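Local coordinates for putative Lipoprotein (Shewanella oneidensis, PDB 3U24) that is of unknown function but binds zinc and calcium ions and is a putative lipoprotein of the DUF885 family, grouped in the Peptidase_MA clan, at residues D283-K288 with E458-L463; P287-T292 with R303-K308. All coordinates share one frame; numbering follows the deposited sequence.

How the contacts relate
Going from the N terminus, the end of helix 260-289 and the residues just after it supply the first segments of both contacts, which share P287 and K288. Contact 2 closes the shorter loop: only ten residues separate its segments, and after a short connection helix 298-309 packs against the residues that end the first helix. Contact 1 reaches across 169 residues, several zinc ligands and the small three-stranded sheet among them, to the start of helix 459-485. Both loops start from the same stretch, and the short one closes long before the long one does. Their centres lie about 9 Å apart, and L305 packs on both L285 and L463, so three helices converge around one helix end.

Contact 1. Residues D283-K288 with E458-L463; sequences DKLWPK and EPEMWL
OE2 of E460 is gripped twice: K288 NZ meets it at 3.0 Å in a salt bridge, and the hydroxyl of Y289 is hydrogen-bonded to the same oxygen. The ammonium comes from the syn side, 16° out of the carboxylate plane. K288 sends its fully extended chain across to the glutamate, and the two side chains meet at about a right angle. E460 answers by bending at chi2 (84°), which brings CD close to L285. Beside the salt bridge lies L285, its CD2 3.3 Å from E460 OE2, so that a methyl lines the carboxylate. The other methyl, L285 CD1, rests 4.0 Å from P459 CB in the first turn of helix 459-485. More loosely, L285 CD1 lies 4.5 Å from L463 CD2. Replacing E460 by an alanine would probably leave the ammonium of K288 and the hydroxyl of Y289 without their shared acceptor and open a gap beside L285 CD2. The N-to-C directions of the two short helical segments differ by 119°, and their axes approach to 11.0 Å. This is a steeply crossed helix-helix packing, with L285 and the K288-E460 salt bridge joining the end of helix 260-289 to the start of helix 459-485.

Contact 2. Residues P287-T292 with R303-K308; sequences PKYFTT and RQLIDK
Apolar packing carries most of this contact, and L305 takes part in it with one methyl: its CD1 lies 3.9 Å from CD2 of Y289 and 4.2 Å from CE1 of F290. The leucine CG stands anti to the backbone N (chi1 -179°), and CD1 touches both aromatic side chains. F290 also touches the helix backbone, CE1 lying 4.0 Å from L305 CA. The chain of K308 slides past F290 in the opposite direction, and its CB comes within 4.0 Å of F290 CZ. Contacts with backbone oxygens form a second group. The carbonyl oxygen of Q304 sits at the edge of the F290 ring, in its plane, 3.7 Å from CZ; the same oxygen accepts the helix bond from K308 N. From the other segment, Y289 O faces the aliphatic K308 CE at 3.8 Å. Outside the pair, F290 stacks on W286, and Y289 also reaches helix 459-485 through its hydroxyl and E460. Consecutive aromatics where helix 260-289 gives way to the connecting loop thus pack against the side of the next helix, 298-309, a contact between sequence-adjacent helices in an all-helical region, close to the corner where both meet helix 459-485.

Contact 1. Residues D283-K288 with E458-L463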
ATOM      1  N   ASP A 283     -30.006 -14.181  12.193  1.00 43.13           N
ATOM      2  CA  ASP A 283     -31.324 -14.734  12.529  1.00 47.40           C
ATOM      3  C   ASP A 283     -31.387 -16.262  12.335  1.00 45.83           C
ATOM      4  O   ASP A 283     -31.882 -16.950  13.189  1.00 46.53           O
ATOM      5  CB  ASP A 283     -32.473 -14.061  11.710  1.00 52.72           C
ATOM      6  CG  ASP A 283     -32.731 -12.561  12.093  1.00 57.11           C
ATOM      7  OD1 ASP A 283     -32.244 -12.086  13.154  1.00 60.41           O
ATOM      8  OD2 ASP A 283     -33.430 -11.847  11.312  1.00 59.85           O
ATOM      9  N   LYS A 284     -30.878 -16.776  11.215  1.00 45.17           N
ATOM     10  CA  LYS A 284     -30.939 -18.207  10.904  1.00 43.95           C
ATOM     11  C   LYS A 284     -29.972 -19.014  11.781  1.00 43.92           C
ATOM     12  O   LYS A 284     -30.299 -20.106  12.240  1.00 45.80           O
ATOM     13  CB  LYS A 284     -30.653 -18.458   9.422  1.00 42.41           C
ATOM     14  N   LEU A 285     -28.798 -18.471  12.061  1.00 42.22           N
ATOM     15  CA  LEU A 285     -27.789 -19.230  12.802  1.00 40.67           C
ATOM     16  C   LEU A 285     -27.923 -19.134  14.315  1.00 42.01           C
ATOM     17  O   LEU A 285     -27.428 -20.001  15.025  1.00 43.07           O
ATOM     18  CB  LEU A 285     -26.398 -18.756  12.412  1.00 39.99           C
ATOM     19  CG  LEU A 285     -25.841 -19.244  11.076  1.00 38.58           C
ATOM     20  CD1 LEU A 285     -24.515 -18.530  10.811  1.00 35.78           C
ATOM     21  CD2 LEU A 285     -25.678 -20.756  11.102  1.00 36.91           C
ATOM     22  N   TRP A 286     -28.583 -18.099  14.826  1.00 41.92           N
ATOM     23  CA  TRP A 286     -28.622 -17.861  16.277  1.00 43.39           C
ATOM     24  C   TRP A 286     -28.945 -19.066  17.152  1.00 45.92           C
ATOM     25  O   TRP A 286     -28.191 -19.370  18.096  1.00 45.64           O
ATOM     26  CB  TRP A 286     -29.573 -16.716  16.621  1.00 45.00           C
ATOM     27  CG  TRP A 286     -29.396 -16.293  18.037  1.00 44.54           C
ATOM     28  CD1 TRP A 286     -30.094 -16.756  19.150  1.00 44.95           C
ATOM     29  CD2 TRP A 286     -28.381 -15.381  18.568  1.00 42.91           C
ATOM     30  NE1 TRP A 286     -29.610 -16.176  20.285  1.00 44.79           N
ATOM     31  CE2 TRP A 286     -28.582 -15.344  20.007  1.00 44.47           C
ATOM     32  CE3 TRP A 286     -27.394 -14.613  18.018  1.00 43.35           C
ATOM     33  CZ2 TRP A 286     -27.813 -14.560  20.828  1.00 45.23           C
ATOM     34  CZ3 TRP A 286     -26.607 -13.832  18.859  1.00 43.44           C
ATOM     35  CH2 TRP A 286     -26.822 -13.800  20.229  1.00 44.56           C
ATOM     36  N   PRO A 287     -30.051 -19.774  16.862  1.00 47.29           N
ATOM     37  CA  PRO A 287     -30.350 -20.877  17.763  1.00 50.45           C
ATOM     38  C   PRO A 287     -29.331 -21.993  17.676  1.00 50.89           C
ATOM     39  O   PRO A 287     -29.243 -22.794  18.606  1.00 53.19           O
ATOM     40  CB  PRO A 287     -31.743 -21.370  17.312  1.00 51.32           C
ATOM     41  CG  PRO A 287     -31.936 -20.826  15.945  1.00 50.93           C
ATOM     42  CD  PRO A 287     -31.093 -19.587  15.833  1.00 48.70           C
ATOM     43  N   LYS A 288     -28.560 -22.045  16.590  1.00 49.12           N
ATOM     44  CA  LYS A 288     -27.595 -23.112  16.419  1.00 47.10           C
ATOM     45  C   LYS A 288     -26.405 -22.948  17.380  1.00 46.89           C
ATOM     46  O   LYS A 288     -25.782 -23.933  17.739  1.00 47.54           O
ATOM     47  CB  LYS A 288     -27.173 -23.214  14.946  1.00 48.01           C
ATOM     48  CG  LYS A 288     -26.006 -24.152  14.659  1.00 48.21           C
ATOM     49  CD  LYS A 288     -25.663 -24.159  13.168  1.00 48.61           C
ATOM     50  CE  LYS A 288     -24.538 -25.130  12.827  1.00 46.73           C
ATOM     51  NZ  LYS A 288     -24.239 -25.111  11.369  1.00 47.06           N
ATOM     52  N   GLU A 458     -21.964 -21.951   2.758  1.00 34.75           N
ATOM     53  CA  GLU A 458     -22.110 -22.092   4.219  1.00 36.03           C
ATOM     54  C   GLU A 458     -22.392 -20.741   4.873  1.00 34.76           C
ATOM     55  O   GLU A 458     -21.611 -19.787   4.680  1.00 32.82           O
ATOM     56  CB  GLU A 458     -20.813 -22.666   4.783  1.00 38.59           C
ATOM     57  CG  GLU A 458     -20.802 -22.907   6.281  1.00 42.60           C
ATOM     58  CD  GLU A 458     -19.479 -23.469   6.778  1.00 44.15           C
ATOM     59  OE1 GLU A 458     -18.397 -23.107   6.243  1.00 47.82           O
ATOM     60  OE2 GLU A 458     -19.531 -24.288   7.712  1.00 49.98           O
ATOM     61  N   PRO A 459     -23.493 -20.636   5.650  1.00 34.16           N
ATOM     62  CA  PRO A 459     -23.838 -19.322   6.200  1.00 32.77           C
ATOM     63  C   PRO A 459     -22.746 -18.716   7.064  1.00 30.92           C
ATOM     64  O   PRO A 459     -22.526 -17.521   6.990  1.00 30.66           O
ATOM     65  CB  PRO A 459     -25.097 -19.605   7.001  1.00 34.37           C
ATOM     66  CG  PRO A 459     -25.711 -20.785   6.316  1.00 35.22           C
ATOM     67  CD  PRO A 459     -24.543 -21.630   5.942  1.00 35.17           C
ATOM     68  N   GLU A 460     -22.054 -19.532   7.846  1.00 30.01           N
ATOM     69  CA  GLU A 460     -20.945 -19.060   8.715  1.00 29.65           C
ATOM     70  C   GLU A 460     -19.850 -18.355   7.892  1.00 28.80           C
ATOM     71  O   GLU A 460     -19.337 -17.316   8.269  1.00 26.77           O
ATOM     72  CB  GLU A 460     -20.323 -20.242   9.506  1.00 29.91           C
ATOM     73  CG  GLU A 460     -21.167 -20.806  10.674  1.00 31.75           C
ATOM     74  CD  GLU A 460     -22.235 -21.834  10.278  1.00 33.72           C
ATOM     75  OE1 GLU A 460     -22.509 -22.034   9.051  1.00 36.25           O
ATOM     76  OE2 GLU A 460     -22.799 -22.457  11.204  1.00 32.74           O
HETATM   77  N   MSE A 461     -19.504 -18.965   6.768  1.00 29.63           N
HETATM   78  CA  MSE A 461     -18.477 -18.468   5.873  1.00 29.71           C
HETATM   79  C   MSE A 461     -18.935 -17.126   5.324  1.00 28.34           C
HETATM   80  O   MSE A 461     -18.194 -16.161   5.375  1.00 26.97           O
HETATM   81  CB  MSE A 461     -18.230 -19.469   4.732  1.00 30.89           C
HETATM   82  CG  MSE A 461     -17.349 -18.940   3.579  1.00 32.49           C
HETATM   83 SE   MSE A 461     -15.536 -18.573   4.210  1.00 36.82          SE
HETATM   84  CE  MSE A 461     -14.924 -20.385   3.875  1.00 30.76           C
ATOM     85  N   TRP A 462     -20.158 -17.055   4.831  1.00 27.75           N
ATOM     86  CA  TRP A 462     -20.671 -15.771   4.328  1.00 28.12           C
ATOM     87  C   TRP A 462     -20.697 -14.682   5.374  1.00 27.79           C
ATOM     88  O   TRP A 462     -20.330 -13.532   5.100  1.00 28.11           O
ATOM     89  CB  TRP A 462     -22.027 -15.939   3.653  1.00 28.83           C
ATOM     90  CG  TRP A 462     -21.829 -16.469   2.253  1.00 30.27           C
ATOM     91  CD1 TRP A 462     -21.458 -17.755   1.874  1.00 30.62           C
ATOM     92  CD2 TRP A 462     -21.916 -15.726   1.007  1.00 30.66           C
ATOM     93  NE1 TRP A 462     -21.318 -17.846   0.530  1.00 30.12           N
ATOM     94  CE2 TRP A 462     -21.583 -16.663  -0.050  1.00 31.06           C
ATOM     95  CE3 TRP A 462     -22.227 -14.424   0.677  1.00 31.31           C
ATOM     96  CZ2 TRP A 462     -21.580 -16.293  -1.381  1.00 31.60           C
ATOM     97  CZ3 TRP A 462     -22.210 -14.048  -0.667  1.00 31.97           C
ATOM     98  CH2 TRP A 462     -21.898 -14.961  -1.671  1.00 32.60           C
ATOM     99  N   LEU A 463     -21.090 -15.027   6.588  1.00 26.85           N
ATOM    100  CA  LEU A 463     -21.162 -14.043   7.649  1.00 27.01           C
ATOM    101  C   LEU A 463     -19.780 -13.447   7.913  1.00 26.69           C
ATOM    102  O   LEU A 463     -19.651 -12.225   8.050  1.00 25.61           O
ATOM    103  CB  LEU A 463     -21.737 -14.678   8.918  1.00 27.18           C
ATOM    104  CG  LEU A 463     -21.871 -13.806  10.162  1.00 27.87           C
ATOM    105  CD1 LEU A 463     -22.753 -12.603   9.863  1.00 27.18           C
ATOM    106  CD2 LEU A 463     -22.409 -14.635  11.329  1.00 27.79           C
TER

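Contact 2. Residues P287-T292 with R303-K308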
ATOM      1  N   PRO A 287     -30.051 -19.774  16.862  1.00 47.29           N
ATOM      2  CA  PRO A 287     -30.350 -20.877  17.763  1.00 50.45           C
ATOM      3  C   PRO A 287     -29.331 -21.993  17.676  1.00 50.89           C
ATOM      4  O   PRO A 287     -29.243 -22.794  18.606  1.00 53.19           O
ATOM      5  CB  PRO A 287     -31.743 -21.370  17.312  1.00 51.32           C
ATOM      6  CG  PRO A 287     -31.936 -20.826  15.945  1.00 50.93           C
ATOM      7  CD  PRO A 287     -31.093 -19.587  15.833  1.00 48.70           C
ATOM      8  N   LYS A 288     -28.560 -22.045  16.590  1.00 49.12           N
ATOM      9  CA  LYS A 288     -27.595 -23.112  16.419  1.00 47.10           C
ATOM     10  C   LYS A 288     -26.405 -22.948  17.380  1.00 46.89           C
ATOM     11  O   LYS A 288     -25.782 -23.933  17.739  1.00 47.54           O
ATOM     12  CB  LYS A 288     -27.173 -23.214  14.946  1.00 48.01           C
ATOM     13  CG  LYS A 288     -26.006 -24.152  14.659  1.00 48.21           C
ATOM     14  CD  LYS A 288     -25.663 -24.159  13.168  1.00 48.61           C
ATOM     15  CE  LYS A 288     -24.538 -25.130  12.827  1.00 46.73           C
ATOM     16  NZ  LYS A 288     -24.239 -25.111  11.369  1.00 47.06           N
ATOM     17  N   TYR A 289     -26.129 -21.731  17.848  1.00 45.41           N
ATOM     18  CA  TYR A 289     -24.973 -21.467  18.704  1.00 43.95           C
ATOM     19  C   TYR A 289     -25.267 -20.902  20.097  1.00 47.54           C
ATOM     20  O   TYR A 289     -24.358 -20.794  20.924  1.00 48.99           O
ATOM     21  CB  TYR A 289     -24.060 -20.478  17.978  1.00 42.01           C
ATOM     22  CG  TYR A 289     -23.425 -21.082  16.753  1.00 39.19           C
ATOM     23  CD1 TYR A 289     -22.332 -21.947  16.877  1.00 38.57           C
ATOM     24  CD2 TYR A 289     -23.930 -20.834  15.487  1.00 37.73           C
ATOM     25  CE1 TYR A 289     -21.740 -22.516  15.770  1.00 37.44           C
ATOM     26  CE2 TYR A 289     -23.345 -21.402  14.365  1.00 36.63           C
ATOM     27  CZ  TYR A 289     -22.255 -22.243  14.511  1.00 36.21           C
ATOM     28  OH  TYR A 289     -21.675 -22.831  13.418  1.00 34.28           O
ATOM     29  N   PHE A 290     -26.509 -20.506  20.351  1.00 50.70           N
ATOM     30  CA  PHE A 290     -26.889 -19.875  21.621  1.00 52.42           C
ATOM     31  C   PHE A 290     -28.192 -20.466  22.153  1.00 54.99           C
ATOM     32  O   PHE A 290     -29.082 -20.801  21.371  1.00 53.98           O
ATOM     33  CB  PHE A 290     -27.122 -18.392  21.402  1.00 51.92           C
ATOM     34  CG  PHE A 290     -25.877 -17.592  21.229  1.00 51.62           C
ATOM     35  CD1 PHE A 290     -25.285 -17.465  19.980  1.00 49.12           C
ATOM     36  CD2 PHE A 290     -25.328 -16.901  22.307  1.00 53.34           C
ATOM     37  CE1 PHE A 290     -24.147 -16.710  19.812  1.00 47.44           C
ATOM     38  CE2 PHE A 290     -24.188 -16.121  22.140  1.00 52.05           C
ATOM     39  CZ  PHE A 290     -23.597 -16.036  20.883  1.00 50.07           C
ATOM     40  N   THR A 291     -28.328 -20.564  23.473  1.00 58.25           N
ATOM     41  CA  THR A 291     -29.660 -20.845  24.065  1.00 65.69           C
ATOM     42  C   THR A 291     -30.289 -19.583  24.700  1.00 70.58           C
ATOM     43  O   THR A 291     -31.509 -19.454  24.782  1.00 73.25           O
ATOM     44  CB  THR A 291     -29.619 -22.026  25.060  1.00 65.55           C
ATOM     45  OG1 THR A 291     -28.356 -22.039  25.744  1.00 62.62           O
ATOM     46  CG2 THR A 291     -29.818 -23.367  24.302  1.00 64.93           C
ATOM     47  N   THR A 292     -29.435 -18.644  25.102  1.00 73.24           N
ATOM     48  CA  THR A 292     -29.846 -17.322  25.574  1.00 73.47           C
ATOM     49  C   THR A 292     -30.668 -16.595  24.493  1.00 73.96           C
ATOM     50  O   THR A 292     -30.568 -16.928  23.312  1.00 73.72           O
ATOM     51  CB  THR A 292     -28.589 -16.496  26.007  1.00 75.19           C
ATOM     52  OG1 THR A 292     -28.840 -15.873  27.273  1.00 79.34           O
ATOM     53  CG2 THR A 292     -28.144 -15.433  24.960  1.00 71.47           C
ATOM     54  N   ARG A 303     -22.650  -8.960  16.333  1.00 34.46           N
ATOM     55  CA  ARG A 303     -21.371  -8.867  17.048  1.00 38.15           C
ATOM     56  C   ARG A 303     -21.159 -10.068  17.974  1.00 35.99           C
ATOM     57  O   ARG A 303     -20.060 -10.598  18.057  1.00 33.80           O
ATOM     58  CB  ARG A 303     -21.276  -7.533  17.828  1.00 45.38           C
ATOM     59  CG  ARG A 303     -19.989  -7.319  18.648  1.00 53.61           C
ATOM     60  CD  ARG A 303     -18.728  -7.347  17.752  1.00 62.03           C
ATOM     61  NE  ARG A 303     -17.451  -7.175  18.483  1.00 70.58           N
ATOM     62  CZ  ARG A 303     -16.753  -6.034  18.618  1.00 75.12           C
ATOM     63  NH1 ARG A 303     -17.160  -4.877  18.083  1.00 74.10           N
ATOM     64  NH2 ARG A 303     -15.613  -6.056  19.310  1.00 78.99           N
ATOM     65  N   GLN A 304     -22.223 -10.542  18.600  1.00 35.30           N
ATOM     66  CA  GLN A 304     -22.098 -11.638  19.536  1.00 37.00           C
ATOM     67  C   GLN A 304     -21.929 -12.968  18.833  1.00 34.57           C
ATOM     68  O   GLN A 304     -21.129 -13.800  19.258  1.00 33.49           O
ATOM     69  CB  GLN A 304     -23.285 -11.659  20.537  1.00 39.71           C
ATOM     70  CG  GLN A 304     -23.132 -10.604  21.639  1.00 41.48           C
ATOM     71  CD  GLN A 304     -24.337 -10.484  22.575  1.00 45.51           C
ATOM     72  OE1 GLN A 304     -25.246 -11.323  22.569  1.00 45.91           O
ATOM     73  NE2 GLN A 304     -24.346  -9.424  23.387  1.00 46.60           N
ATOM     74  N   LEU A 305     -22.694 -13.185  17.772  1.00 32.41           N
ATOM     75  CA  LEU A 305     -22.515 -14.382  16.967  1.00 30.28           C
ATOM     76  C   LEU A 305     -21.119 -14.385  16.391  1.00 28.31           C
ATOM     77  O   LEU A 305     -20.430 -15.360  16.466  1.00 27.82           O
ATOM     78  CB  LEU A 305     -23.553 -14.461  15.840  1.00 30.18           C
ATOM     79  CG  LEU A 305     -23.506 -15.681  14.902  1.00 29.22           C
ATOM     80  CD1 LEU A 305     -23.469 -16.993  15.684  1.00 29.32           C
ATOM     81  CD2 LEU A 305     -24.690 -15.643  13.966  1.00 29.36           C
ATOM     82  N   ILE A 306     -20.663 -13.277  15.861  1.00 29.10           N
ATOM     83  CA  ILE A 306     -19.309 -13.252  15.285  1.00 29.48           C
ATOM     84  C   ILE A 306     -18.271 -13.581  16.350  1.00 29.72           C
ATOM     85  O   ILE A 306     -17.364 -14.376  16.100  1.00 28.68           O
ATOM     86  CB  ILE A 306     -18.995 -11.883  14.630  1.00 31.42           C
ATOM     87  CG1 ILE A 306     -19.762 -11.751  13.296  1.00 31.74           C
ATOM     88  CG2 ILE A 306     -17.480 -11.680  14.371  1.00 30.04           C
ATOM     89  CD1 ILE A 306     -19.623 -10.369  12.670  1.00 33.05           C
ATOM     90  N   ASP A 307     -18.396 -12.992  17.546  1.00 30.67           N
ATOM     91  CA  ASP A 307     -17.390 -13.241  18.623  1.00 32.07           C
ATOM     92  C   ASP A 307     -17.314 -14.732  19.000  1.00 29.27           C
ATOM     93  O   ASP A 307     -16.246 -15.264  19.285  1.00 27.60           O
ATOM     94  CB  ASP A 307     -17.674 -12.410  19.899  1.00 35.89           C
ATOM     95  CG  ASP A 307     -17.363 -10.902  19.735  1.00 39.77           C
ATOM     96  OD1 ASP A 307     -16.583 -10.524  18.789  1.00 39.01           O
ATOM     97  OD2 ASP A 307     -17.933 -10.112  20.564  1.00 42.84           O
ATOM     98  N   LYS A 308     -18.467 -15.371  18.983  1.00 27.79           N
ATOM     99  CA  LYS A 308     -18.584 -16.786  19.256  1.00 28.10           C
ATOM    100  C   LYS A 308     -17.990 -17.676  18.151  1.00 26.90           C
ATOM    101  O   LYS A 308     -17.291 -18.656  18.435  1.00 26.52           O
ATOM    102  CB  LYS A 308     -20.070 -17.122  19.413  1.00 29.31           C
ATOM    103  CG  LYS A 308     -20.420 -18.608  19.571  1.00 30.10           C
ATOM    104  CD  LYS A 308     -19.812 -19.277  20.789  1.00 30.58           C
ATOM    105  CE  LYS A 308     -20.578 -20.561  21.109  1.00 32.24           C
ATOM    106  NZ  LYS A 308     -19.790 -21.483  21.957  1.00 32.14           N
TER